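Long-range contacts in glucose-6-phosphate 1-dehydrogenase (Kluyveromyces lactis, PDB 7E6I), which catalyses the NADP+-dependent oxidation of glucose 6-phosphate to 6-phospho-glucono-1,5-lactone, the first step of the oxidative pentose phosphate pathway: residues Phe179-Tyr184 / Glu413-Leu418; Ser265-Lys270 / Phe430-Glu435; Lys345-Ile350 / Val369-Pro374. All blocks are in the same frame, centred on the assembly; numbering follows the deposited sequence.

Overall arrangement
Interactions 1 and 3 converge on the phosphate of the bound glucose 6-phosphate: His183 of interaction 1 and Gln373 of interaction 3 each donate a hydrogen bond to it. The centres of these two contacts are about 19 Å apart, yet they touch where Tyr184 OH packs 3.4 Å from Val346 CG2. Interaction 2 backs interaction 1 on another side. There the O of Arg180 and the N of Val431 are 2.9 Å apart, probably hydrogen-bonded, and the rings of Phe179 and Phe430 meet edge-to-face. Interaction 2 does not touch interaction 3, the nearest atoms being about 13 Å apart. The substrate pocket thus draws on both the coenzyme-binding part and the large C-terminal sheet.

Interaction 1. Residues Phe179-Tyr184 / Glu413-Leu418; sequences FRIDHY and EAYESL. With BG6 (6-O-phosphono-beta-D-glucopyranose), chain B.
The first torsions set the two rings of this contact: in His183 CG stands between the backbone N and the carbonyl carbon (chi1 81°), which turns the imidazole to the substrate, and in Tyr415 CG is anti to the carbonyl carbon, which brings the phenol end against His183 CB, OH and CB 3.9 Å apart. The two rings are nearly parallel, their planes 22° apart, but slid so far past each other that they barely overlap; the imidazole is therefore flanked rather than stacked. Ala414 closes up beside it, its CB 3.4 Å from the carbonyl O of His183, and a methyl suits this place because the helix backbone comes close here. Leu418 makes its contact with one branch: its CD1 lies 3.8 Å from His183 CA and 4.1 Å from Ile181 CG2. Ile181, at the end of strand 178-181, also touches CE1 of Tyr415 with that CG2, and the tyrosine ring packs on Lys24 and Ala28 of helix 19-34 as well.

With its root packed in this way, the imidazole directs its far nitrogen at the substrate. NE2 of His183 donates to O3P of glucose 6-phosphate at 2.7 Å, nearly straight (168°), and Tyr184 OH lies 3.1 Å from O1P. Tyr184 CD1 sits over one face of the imidazole, toward its rim. Asp182 points away from the helix. Its OD1 takes the backbone N of Tyr184 in an Asx turn, using the anti lone pair, and also bonds ND1 of His245, the probable proton acceptor. A short carboxylate can thus brace the turn and orient the active-site histidine at once. The Asp-His-Tyr run just past the end of a strand of the Rossmann-type sheet is the start of the signature sequence of glucose-6-phosphate dehydrogenases, here forming the phosphate side of the substrate pocket.

Interaction 2. Residues Ser265-Lys270 / Phe430-Glu435; sequences SVRDEK and FVRDDE
Arg432 and Asp268 form a salt bridge across the contact: NH1 and NH2 of the arginine both meet OD1, end-on, at 3.0 and 2.9 Å. The motif is a salt-bridge network at the start of helix 433-451, where Arg432 is the N-cap residue. Its guanidinium also grips Asp434 side-on, with NE to OD1 at 2.8 Å and NH2 to OD2, and NH1 has Glu264 as a further partner, so the flat group is held in its plane. An alanine in place of Arg432 would probably leave Asp268 and Asp434 without their shared mate and strip the CG and CD cover from the Arg267 guanidinium.

Two residues after Asp268, Lys270 NZ pairs with Glu435 OE2 at 3.1 Å; Gln248 bonds both atoms. The extended Glu435 uses its other oxygen, OE1, to hold the backbone N of Arg432.

Packing lies between these charges. The aliphatic part of Arg432 covers one face of the Arg267 guanidinium, CB above its centre, the two guanidinium planes being almost perpendicular. Arg267 NE has Glu264 as counter-ion. NH1 of Arg267 donates to Phe430 O at 2.9 Å, the oxygen lying in the guanidinium plane but the donor standing well above the carbonyl plane.

Interaction 3. Residues Lys345-Ile350 / Val369-Pro374; sequences KVEIRI and VIRIQP. With BG6 (6-O-phosphono-beta-D-glucopyranose), chain B.
Val346, Ile348, Ile370 and Ile372 make the apolar centre of this contact, an antiparallel strand pair in the mixed sheet of the C-terminal domain, interrupted by a classic beta bulge. Ile348 and Ile370 lie side by side, CB to CB at 4.1 Å. Ile372 CD1 fits between Val346 CG1, at 3.7 Å, and Ile348 CD1, at 3.8 Å. Branched residues suit extended strands, and helices 188-191 and 193-198 pack on this oily face.

At the bulge Ile372 and Gln373 both face Val346, the backbone of Ile372 turning helical (psi -39°). Val346 O takes the N of Ile372 at 2.9 Å and, weakly, that of Gln373. This offset sets Gln373 on the same face as Val346, its CG packed against the valine CB. Its extended chain carries NE2 to O1P of glucose 6-phosphate, 2.7 Å away, while OE1 is bound by Lys187; an amide can serve both.

The opposite face, with Glu347, Arg349, Arg371 and Val369, is mostly charged. Glu347 OE2 pairs with Arg371 NE at 3.0 Å, the carboxylate and guanidinium planes 26° apart, and Val369 CG2 covers one face of the Arg349 guanidinium. Lys345, Arg349 and Arg371 belong, by similarity, to a second NADP+ site, so Glu347 would hold this basic cluster together. Lys345 NZ and Arg349 NH2 reach Glu347 OE1 from opposite faces of the carboxylate, each at 3.0 Å.

Interaction 1. Residues Phe179-Tyr184 / Glu413-Leu418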
loop_
_atom_site.group_PDB
_atom_site.type_symbol
_atom_site.label_atom_id
_atom_site.label_comp_id
_atom_site.label_asym_id
_atom_site.label_seq_id
_atom_site.Cartn_x
_atom_site.Cartn_y
_atom_site.Cartn_z
ATOM N N PHE A 179 -6.350 5.894 -11.659
ATOM C CA PHE A 179 -6.448 5.080 -10.444
ATOM C C PHE A 179 -5.033 4.704 -10.010
ATOM O O PHE A 179 -4.482 3.697 -10.471
ATOM C CB PHE A 179 -7.311 3.860 -10.677
ATOM C CG PHE A 179 -8.785 4.160 -10.744
ATOM C CD1 PHE A 179 -9.333 4.764 -11.868
ATOM C CD2 PHE A 179 -9.625 3.850 -9.671
ATOM C CE1 PHE A 179 -10.690 5.041 -11.927
ATOM C CE2 PHE A 179 -10.976 4.124 -9.717
ATOM C CZ PHE A 179 -11.516 4.714 -10.849
ATOM N N ARG A 180 -4.449 5.522 -9.129
ATOM C CA ARG A 180 -3.086 5.323 -8.650
ATOM C C ARG A 180 -3.091 4.373 -7.464
ATOM O O ARG A 180 -3.760 4.618 -6.459
ATOM C CB ARG A 180 -2.444 6.648 -8.236
ATOM C CG ARG A 180 -2.151 7.625 -9.360
ATOM C CD ARG A 180 -1.430 8.848 -8.806
ATOM N NE ARG A 180 -1.526 10.018 -9.672
ATOM C CZ ARG A 180 -2.618 10.771 -9.807
ATOM N NH1 ARG A 180 -3.713 10.481 -9.128
ATOM N NH2 ARG A 180 -2.615 11.827 -10.617
ATOM N N ILE A 181 -2.306 3.322 -7.564
ATOM C CA ILE A 181 -2.338 2.232 -6.609
ATOM C C ILE A 181 -1.202 2.377 -5.607
ATOM O O ILE A 181 -0.029 2.536 -5.987
ATOM C CB ILE A 181 -2.265 0.874 -7.320
ATOM C CG1 ILE A 181 -3.648 0.484 -7.836
ATOM C CG2 ILE A 181 -1.702 -0.200 -6.370
ATOM C CD1 ILE A 181 -3.700 -0.933 -8.373
ATOM N N ASP A 182 -1.571 2.345 -4.322
ATOM C CA ASP A 182 -0.723 1.903 -3.218
ATOM C C ASP A 182 -1.384 0.628 -2.705
ATOM O O ASP A 182 -2.511 0.673 -2.198
ATOM C CB ASP A 182 -0.641 2.986 -2.142
ATOM C CG ASP A 182 0.306 2.628 -1.003
ATOM O OD1 ASP A 182 0.242 1.481 -0.485
ATOM O OD2 ASP A 182 1.104 3.517 -0.612
ATOM N N HIS A 183 -0.721 -0.522 -2.876
ATOM C CA HIS A 183 -1.455 -1.776 -2.679
ATOM C C HIS A 183 -1.844 -2.013 -1.220
ATOM O O HIS A 183 -2.753 -2.806 -0.965
ATOM C CB HIS A 183 -0.665 -2.968 -3.240
ATOM C CG HIS A 183 0.420 -3.481 -2.337
ATOM N ND1 HIS A 183 1.697 -2.947 -2.319
ATOM C CD2 HIS A 183 0.427 -4.503 -1.444
ATOM C CE1 HIS A 183 2.433 -3.606 -1.439
ATOM N NE2 HIS A 183 1.688 -4.558 -0.897
ATOM N N TYR A 184 -1.223 -1.319 -0.263
ATOM C CA TYR A 184 -1.672 -1.445 1.126
ATOM C C TYR A 184 -3.139 -1.067 1.287
ATOM O O TYR A 184 -3.853 -1.670 2.104
ATOM C CB TYR A 184 -0.809 -0.585 2.045
ATOM C CG TYR A 184 0.371 -1.339 2.600
ATOM C CD1 TYR A 184 1.186 -2.106 1.758
ATOM C CD2 TYR A 184 0.662 -1.309 3.959
ATOM C CE1 TYR A 184 2.268 -2.812 2.261
ATOM C CE2 TYR A 184 1.735 -2.005 4.474
ATOM C CZ TYR A 184 2.539 -2.751 3.624
ATOM O OH TYR A 184 3.611 -3.448 4.145
ATOM N N GLU A 413 -7.224 -10.829 -2.143
ATOM C CA GLU A 413 -5.915 -10.196 -2.122
ATOM C C GLU A 413 -6.033 -8.710 -2.458
ATOM O O GLU A 413 -7.023 -8.254 -3.042
ATOM C CB GLU A 413 -4.978 -10.874 -3.123
ATOM C CG GLU A 413 -4.702 -12.321 -2.814
ATOM C CD GLU A 413 -3.471 -12.491 -1.958
ATOM O OE1 GLU A 413 -2.984 -11.474 -1.407
ATOM O OE2 GLU A 413 -2.995 -13.641 -1.828
ATOM N N ALA A 414 -4.982 -7.955 -2.109
ATOM C CA ALA A 414 -4.993 -6.509 -2.317
ATOM C C ALA A 414 -5.357 -6.149 -3.756
ATOM O O ALA A 414 -6.263 -5.346 -4.002
ATOM C CB ALA A 414 -3.634 -5.919 -1.939
ATOM N N TYR A 415 -4.668 -6.749 -4.724
ATOM C CA TYR A 415 -4.915 -6.384 -6.111
ATOM C C TYR A 415 -6.290 -6.816 -6.577
ATOM O O TYR A 415 -6.885 -6.144 -7.428
ATOM C CB TYR A 415 -3.849 -6.986 -7.009
ATOM C CG TYR A 415 -2.550 -6.282 -6.868
ATOM C CD1 TYR A 415 -2.412 -4.965 -7.280
ATOM C CD2 TYR A 415 -1.456 -6.927 -6.319
ATOM C CE1 TYR A 415 -1.221 -4.305 -7.148
ATOM C CE2 TYR A 415 -0.254 -6.277 -6.181
ATOM C CZ TYR A 415 -0.139 -4.970 -6.600
ATOM O OH TYR A 415 1.068 -4.325 -6.466
ATOM N N GLU A 416 -6.808 -7.930 -6.057
ATOM C CA GLU A 416 -8.182 -8.311 -6.369
ATOM C C GLU A 416 -9.155 -7.246 -5.886
ATOM O O GLU A 416 -9.999 -6.764 -6.651
ATOM C CB GLU A 416 -8.503 -9.674 -5.757
ATOM C CG GLU A 416 -7.800 -10.814 -6.495
ATOM C CD GLU A 416 -7.538 -12.054 -5.644
ATOM O OE1 GLU A 416 -6.917 -13.007 -6.177
ATOM O OE2 GLU A 416 -7.949 -12.082 -4.464
ATOM N N SER A 417 -9.032 -6.849 -4.623
ATOM C CA SER A 417 -9.897 -5.811 -4.081
ATOM C C SER A 417 -9.775 -4.525 -4.884
ATOM O O SER A 417 -10.780 -3.853 -5.162
ATOM C CB SER A 417 -9.538 -5.574 -2.610
ATOM O OG SER A 417 -10.186 -4.426 -2.080
ATOM N N LEU A 418 -8.550 -4.181 -5.288
ATOM C CA LEU A 418 -8.313 -2.880 -5.896
ATOM C C LEU A 418 -8.834 -2.828 -7.326
ATOM O O LEU A 418 -9.414 -1.819 -7.744
ATOM C CB LEU A 418 -6.824 -2.549 -5.844
ATOM C CG LEU A 418 -6.358 -2.029 -4.483
ATOM C CD1 LEU A 418 -4.844 -1.895 -4.427
ATOM C CD2 LEU A 418 -7.036 -0.713 -4.159
HETATM C C1 BG6 B . 6.921 -2.919 -1.768
HETATM C C2 BG6 B . 8.373 -2.679 -1.357
HETATM O O1 BG6 B . 6.248 -1.768 -2.091
HETATM O O5 BG6 B . 6.185 -3.547 -0.621
HETATM C C3 BG6 B . 9.027 -3.938 -0.905
HETATM O O2 BG6 B . 9.130 -2.103 -2.430
HETATM C C4 BG6 B . 8.295 -4.544 0.248
HETATM O O3 BG6 B . 10.386 -3.671 -0.466
HETATM C C5 BG6 B . 6.828 -4.780 -0.113
HETATM O O4 BG6 B . 8.942 -5.771 0.606
HETATM C C6 BG6 B . 5.994 -5.226 1.057
HETATM O O6 BG6 B . 4.664 -5.394 0.600
HETATM P P BG6 B . 3.737 -6.570 1.319
HETATM O O1P BG6 B . 3.862 -6.217 2.789
HETATM O O2P BG6 B . 4.320 -7.917 0.985
HETATM O O3P BG6 B . 2.284 -6.556 0.848
#

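Interaction 2. Residues Ser265-Lys270 / Phe430-Glu435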
loop_
_atom_site.group_PDB
_atom_site.type_symbol
_atom_site.label_atom_id
_atom_site.label_comp_id
_atom_site.label_asym_id
_atom_site.label_seq_id
_atom_site.Cartn_x
_atom_site.Cartn_y
_atom_site.Cartn_z
ATOM N N SER A 265 -14.637 12.497 -0.524
ATOM C CA SER A 265 -14.619 12.997 0.841
ATOM C C SER A 265 -13.606 12.242 1.686
ATOM O O SER A 265 -12.984 12.838 2.568
ATOM C CB SER A 265 -16.006 12.932 1.469
ATOM O OG SER A 265 -16.782 14.032 1.022
ATOM N N VAL A 266 -13.423 10.945 1.433
ATOM C CA VAL A 266 -12.328 10.217 2.069
ATOM C C VAL A 266 -11.006 10.853 1.694
ATOM O O VAL A 266 -10.144 11.117 2.543
ATOM C CB VAL A 266 -12.354 8.732 1.664
ATOM C CG1 VAL A 266 -11.153 8.046 2.216
ATOM C CG2 VAL A 266 -13.609 8.060 2.177
ATOM N N ARG A 267 -10.833 11.125 0.411
ATOM C CA ARG A 267 -9.553 11.626 -0.052
ATOM C C ARG A 267 -9.308 13.051 0.443
ATOM O O ARG A 267 -8.189 13.380 0.841
ATOM C CB ARG A 267 -9.498 11.494 -1.568
ATOM C CG ARG A 267 -8.685 10.288 -1.973
ATOM C CD ARG A 267 -9.190 9.491 -3.141
ATOM N NE ARG A 267 -9.397 10.264 -4.356
ATOM C CZ ARG A 267 -8.784 10.043 -5.522
ATOM N NH1 ARG A 267 -7.868 9.090 -5.657
ATOM N NH2 ARG A 267 -9.093 10.798 -6.568
ATOM N N ASP A 268 -10.348 13.885 0.496
ATOM C CA ASP A 268 -10.199 15.232 1.042
ATOM C C ASP A 268 -9.678 15.200 2.472
ATOM O O ASP A 268 -8.873 16.056 2.867
ATOM C CB ASP A 268 -11.540 15.975 1.028
ATOM C CG ASP A 268 -11.981 16.409 -0.366
ATOM O OD1 ASP A 268 -11.146 16.477 -1.298
ATOM O OD2 ASP A 268 -13.190 16.680 -0.517
ATOM N N GLU A 269 -10.155 14.250 3.285
ATOM C CA GLU A 269 -9.709 14.227 4.673
ATOM C C GLU A 269 -8.275 13.717 4.787
ATOM O O GLU A 269 -7.524 14.177 5.658
ATOM C CB GLU A 269 -10.653 13.380 5.521
ATOM C CG GLU A 269 -12.077 13.930 5.618
ATOM C CD GLU A 269 -12.150 15.381 6.090
ATOM O OE1 GLU A 269 -11.321 15.796 6.929
ATOM O OE2 GLU A 269 -13.053 16.114 5.642
ATOM N N LYS A 270 -7.870 12.789 3.913
ATOM C CA LYS A 270 -6.479 12.357 3.903
ATOM C C LYS A 270 -5.550 13.519 3.535
ATOM O O LYS A 270 -4.575 13.798 4.248
ATOM C CB LYS A 270 -6.311 11.177 2.955
ATOM C CG LYS A 270 -7.025 9.926 3.436
ATOM C CD LYS A 270 -7.118 8.892 2.331
ATOM C CE LYS A 270 -5.868 8.060 2.262
ATOM N NZ LYS A 270 -5.760 7.165 1.066
ATOM N N PHE A 430 -7.430 4.764 -3.700
ATOM C CA PHE A 430 -6.393 5.133 -4.652
ATOM C C PHE A 430 -5.880 6.533 -4.331
ATOM O O PHE A 430 -6.600 7.351 -3.752
ATOM C CB PHE A 430 -6.914 5.061 -6.083
ATOM C CG PHE A 430 -7.458 3.713 -6.459
ATOM C CD1 PHE A 430 -8.772 3.374 -6.176
ATOM C CD2 PHE A 430 -6.656 2.788 -7.100
ATOM C CE1 PHE A 430 -9.262 2.124 -6.525
ATOM C CE2 PHE A 430 -7.139 1.547 -7.458
ATOM C CZ PHE A 430 -8.436 1.207 -7.176
ATOM N N VAL A 431 -4.621 6.799 -4.710
ATOM C CA VAL A 431 -3.939 8.032 -4.345
ATOM C C VAL A 431 -4.346 9.138 -5.299
ATOM O O VAL A 431 -4.355 8.957 -6.524
ATOM C CB VAL A 431 -2.408 7.843 -4.361
ATOM C CG1 VAL A 431 -1.749 9.002 -3.652
ATOM C CG2 VAL A 431 -1.994 6.509 -3.724
ATOM N N ARG A 432 -4.657 10.299 -4.741
ATOM C CA ARG A 432 -4.987 11.477 -5.528
ATOM C C ARG A 432 -3.744 12.342 -5.737
ATOM O O ARG A 432 -2.748 12.228 -5.012
ATOM C CB ARG A 432 -6.098 12.279 -4.847
ATOM C CG ARG A 432 -6.909 13.123 -5.794
ATOM C CD ARG A 432 -8.176 13.616 -5.117
ATOM N NE ARG A 432 -7.915 14.660 -4.133
ATOM C CZ ARG A 432 -8.816 15.044 -3.232
ATOM N NH1 ARG A 432 -10.016 14.459 -3.202
ATOM N NH2 ARG A 432 -8.528 16.001 -2.358
ATOM N N ASP A 433 -3.818 13.222 -6.738
ATOM C CA ASP A 433 -2.636 13.989 -7.124
ATOM C C ASP A 433 -2.181 14.949 -6.019
ATOM O O ASP A 433 -0.972 15.089 -5.781
ATOM C CB ASP A 433 -2.894 14.737 -8.435
ATOM C CG ASP A 433 -4.056 15.715 -8.338
ATOM O OD1 ASP A 433 -5.092 15.355 -7.737
ATOM O OD2 ASP A 433 -3.945 16.838 -8.874
ATOM N N ASP A 434 -3.117 15.609 -5.316
ATOM C CA ASP A 434 -2.689 16.478 -4.218
ATOM C C ASP A 434 -2.149 15.668 -3.045
ATOM O O ASP A 434 -1.195 16.097 -2.374
ATOM C CB ASP A 434 -3.823 17.408 -3.755
ATOM C CG ASP A 434 -5.136 16.675 -3.420
ATOM O OD1 ASP A 434 -5.268 15.460 -3.689
ATOM O OD2 ASP A 434 -6.064 17.345 -2.895
ATOM N N GLU A 435 -2.731 14.493 -2.807
ATOM C CA GLU A 435 -2.203 13.559 -1.821
ATOM C C GLU A 435 -0.743 13.217 -2.116
ATOM O O GLU A 435 0.116 13.231 -1.223
ATOM C CB GLU A 435 -3.075 12.304 -1.838
ATOM C CG GLU A 435 -2.856 11.315 -0.736
ATOM C CD GLU A 435 -3.807 10.117 -0.857
ATOM O OE1 GLU A 435 -4.636 10.081 -1.805
ATOM O OE2 GLU A 435 -3.732 9.207 -0.003
HETATM O O HOH W 1 -6.051 7.718 -7.969
HETATM O O HOH W 2 -6.594 8.081 -1.145
#

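Interaction 3. Residues Lys345-Ile350 / Val369-Pro374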
loop_
_atom_site.group_PDB
_atom_site.type_symbol
_atom_site.label_atom_id
_atom_site.label_comp_id
_atom_site.label_asym_id
_atom_site.label_seq_id
_atom_site.Cartn_x
_atom_site.Cartn_y
_atom_site.Cartn_z
ATOM N N LYS A 345 6.107 -8.454 9.906
ATOM C CA LYS A 345 5.005 -7.873 10.662
ATOM C C LYS A 345 4.700 -6.474 10.158
ATOM O O LYS A 345 5.617 -5.662 9.968
ATOM C CB LYS A 345 5.395 -7.802 12.137
ATOM C CG LYS A 345 4.306 -7.842 13.116
ATOM C CD LYS A 345 4.925 -8.029 14.503
ATOM C CE LYS A 345 5.540 -6.757 15.054
ATOM N NZ LYS A 345 5.368 -6.692 16.544
ATOM N N VAL A 346 3.426 -6.156 9.971
ATOM C CA VAL A 346 2.993 -4.772 9.859
ATOM C C VAL A 346 1.932 -4.540 10.917
ATOM O O VAL A 346 0.944 -5.285 10.989
ATOM C CB VAL A 346 2.464 -4.431 8.457
ATOM C CG1 VAL A 346 1.818 -3.041 8.476
ATOM C CG2 VAL A 346 3.602 -4.471 7.431
ATOM N N GLU A 347 2.114 -3.490 11.713
ATOM C CA GLU A 347 1.371 -3.380 12.956
ATOM C C GLU A 347 1.171 -1.915 13.322
ATOM O O GLU A 347 2.056 -1.077 13.097
ATOM C CB GLU A 347 2.134 -4.112 14.069
ATOM C CG GLU A 347 1.328 -4.478 15.249
ATOM C CD GLU A 347 2.067 -5.457 16.153
ATOM O OE1 GLU A 347 2.884 -4.985 16.992
ATOM O OE2 GLU A 347 1.824 -6.690 16.017
ATOM N N ILE A 348 0.010 -1.631 13.918
ATOM C CA ILE A 348 -0.325 -0.327 14.483
ATOM C C ILE A 348 -0.405 -0.480 15.992
ATOM O O ILE A 348 -1.093 -1.375 16.488
ATOM C CB ILE A 348 -1.672 0.194 13.949
ATOM C CG1 ILE A 348 -1.634 0.404 12.441
ATOM C CG2 ILE A 348 -2.108 1.448 14.714
ATOM C CD1 ILE A 348 -3.023 0.312 11.841
ATOM N N ARG A 349 0.241 0.413 16.730
ATOM C CA ARG A 349 0.216 0.333 18.189
ATOM C C ARG A 349 -0.142 1.700 18.737
ATOM O O ARG A 349 0.540 2.687 18.446
ATOM C CB ARG A 349 1.563 -0.131 18.744
ATOM C CG ARG A 349 1.564 -0.490 20.226
ATOM C CD ARG A 349 2.933 -1.036 20.626
ATOM N NE ARG A 349 3.126 -2.357 20.043
ATOM C CZ ARG A 349 2.682 -3.468 20.616
ATOM N NH1 ARG A 349 2.053 -3.398 21.800
ATOM N NH2 ARG A 349 2.860 -4.642 20.013
ATOM N N ILE A 350 -1.197 1.759 19.535
ATOM C CA ILE A 350 -1.670 3.012 20.091
ATOM C C ILE A 350 -1.716 2.851 21.601
ATOM O O ILE A 350 -2.350 1.920 22.102
ATOM C CB ILE A 350 -3.044 3.391 19.520
ATOM C CG1 ILE A 350 -2.842 3.822 18.067
ATOM C CG2 ILE A 350 -3.657 4.501 20.343
ATOM C CD1 ILE A 350 -4.063 3.891 17.261
ATOM N N VAL A 369 -3.570 -2.647 19.697
ATOM C CA VAL A 369 -2.701 -3.145 18.641
ATOM C C VAL A 369 -3.571 -3.682 17.514
ATOM O O VAL A 369 -4.474 -4.493 17.750
ATOM C CB VAL A 369 -1.745 -4.234 19.155
ATOM C CG1 VAL A 369 -1.011 -4.885 17.986
ATOM C CG2 VAL A 369 -0.754 -3.648 20.164
ATOM N N ILE A 370 -3.306 -3.229 16.297
ATOM C CA ILE A 370 -3.986 -3.705 15.098
ATOM C C ILE A 370 -2.931 -4.367 14.220
ATOM O O ILE A 370 -2.054 -3.681 13.683
ATOM C CB ILE A 370 -4.688 -2.560 14.351
ATOM C CG1 ILE A 370 -5.628 -1.819 15.301
ATOM C CG2 ILE A 370 -5.433 -3.072 13.125
ATOM C CD1 ILE A 370 -5.993 -0.464 14.813
ATOM N N ARG A 371 -2.978 -5.697 14.091
ATOM C CA ARG A 371 -2.056 -6.392 13.201
ATOM C C ARG A 371 -2.635 -6.422 11.796
ATOM O O ARG A 371 -3.697 -7.008 11.569
ATOM C CB ARG A 371 -1.742 -7.820 13.646
ATOM C CG ARG A 371 -0.435 -8.318 12.989
ATOM C CD ARG A 371 0.130 -9.544 13.629
ATOM N NE ARG A 371 1.298 -9.229 14.437
ATOM C CZ ARG A 371 1.730 -10.012 15.420
ATOM N NH1 ARG A 371 1.070 -11.136 15.685
ATOM N NH2 ARG A 371 2.802 -9.679 16.147
ATOM N N ILE A 372 -1.921 -5.816 10.853
ATOM C CA ILE A 372 -2.365 -5.869 9.469
ATOM C C ILE A 372 -1.942 -7.175 8.822
ATOM O O ILE A 372 -2.703 -7.780 8.058
ATOM C CB ILE A 372 -1.832 -4.648 8.714
ATOM C CG1 ILE A 372 -2.593 -3.412 9.176
ATOM C CG2 ILE A 372 -1.904 -4.866 7.197
ATOM C CD1 ILE A 372 -1.704 -2.271 9.456
ATOM N N GLN A 373 -0.741 -7.643 9.141
ATOM C CA GLN A 373 -0.219 -8.881 8.590
ATOM C C GLN A 373 0.951 -9.313 9.453
ATOM O O GLN A 373 1.657 -8.457 9.993
ATOM C CB GLN A 373 0.212 -8.695 7.128
ATOM C CG GLN A 373 1.472 -7.880 6.929
ATOM C CD GLN A 373 1.688 -7.531 5.459
ATOM O OE1 GLN A 373 0.728 -7.341 4.712
ATOM N NE2 GLN A 373 2.947 -7.448 5.041
ATOM N N PRO A 374 1.190 -10.628 9.608
ATOM C CA PRO A 374 0.457 -11.744 8.997
ATOM C C PRO A 374 -0.952 -12.052 9.514
ATOM O O PRO A 374 -1.851 -12.191 8.685
ATOM C CB PRO A 374 1.359 -12.950 9.267
ATOM C CG PRO A 374 2.402 -12.489 10.206
ATOM C CD PRO A 374 2.532 -11.036 10.055
HETATM C C1 BG6 B . 6.921 -2.919 -1.768
HETATM C C2 BG6 B . 8.373 -2.679 -1.357
HETATM O O1 BG6 B . 6.248 -1.768 -2.091
HETATM O O5 BG6 B . 6.185 -3.547 -0.621
HETATM C C3 BG6 B . 9.027 -3.938 -0.905
HETATM O O2 BG6 B . 9.130 -2.103 -2.430
HETATM C C4 BG6 B . 8.295 -4.544 0.248
HETATM O O3 BG6 B . 10.386 -3.671 -0.466
HETATM C C5 BG6 B . 6.828 -4.780 -0.113
HETATM O O4 BG6 B . 8.942 -5.771 0.606
HETATM C C6 BG6 B . 5.994 -5.226 1.057
HETATM O O6 BG6 B . 4.664 -5.394 0.600
HETATM P P BG6 B . 3.737 -6.570 1.319
HETATM O O1P BG6 B . 3.862 -6.217 2.789
HETATM O O2P BG6 B . 4.320 -7.917 0.985
HETATM O O3P BG6 B . 2.284 -6.556 0.848
#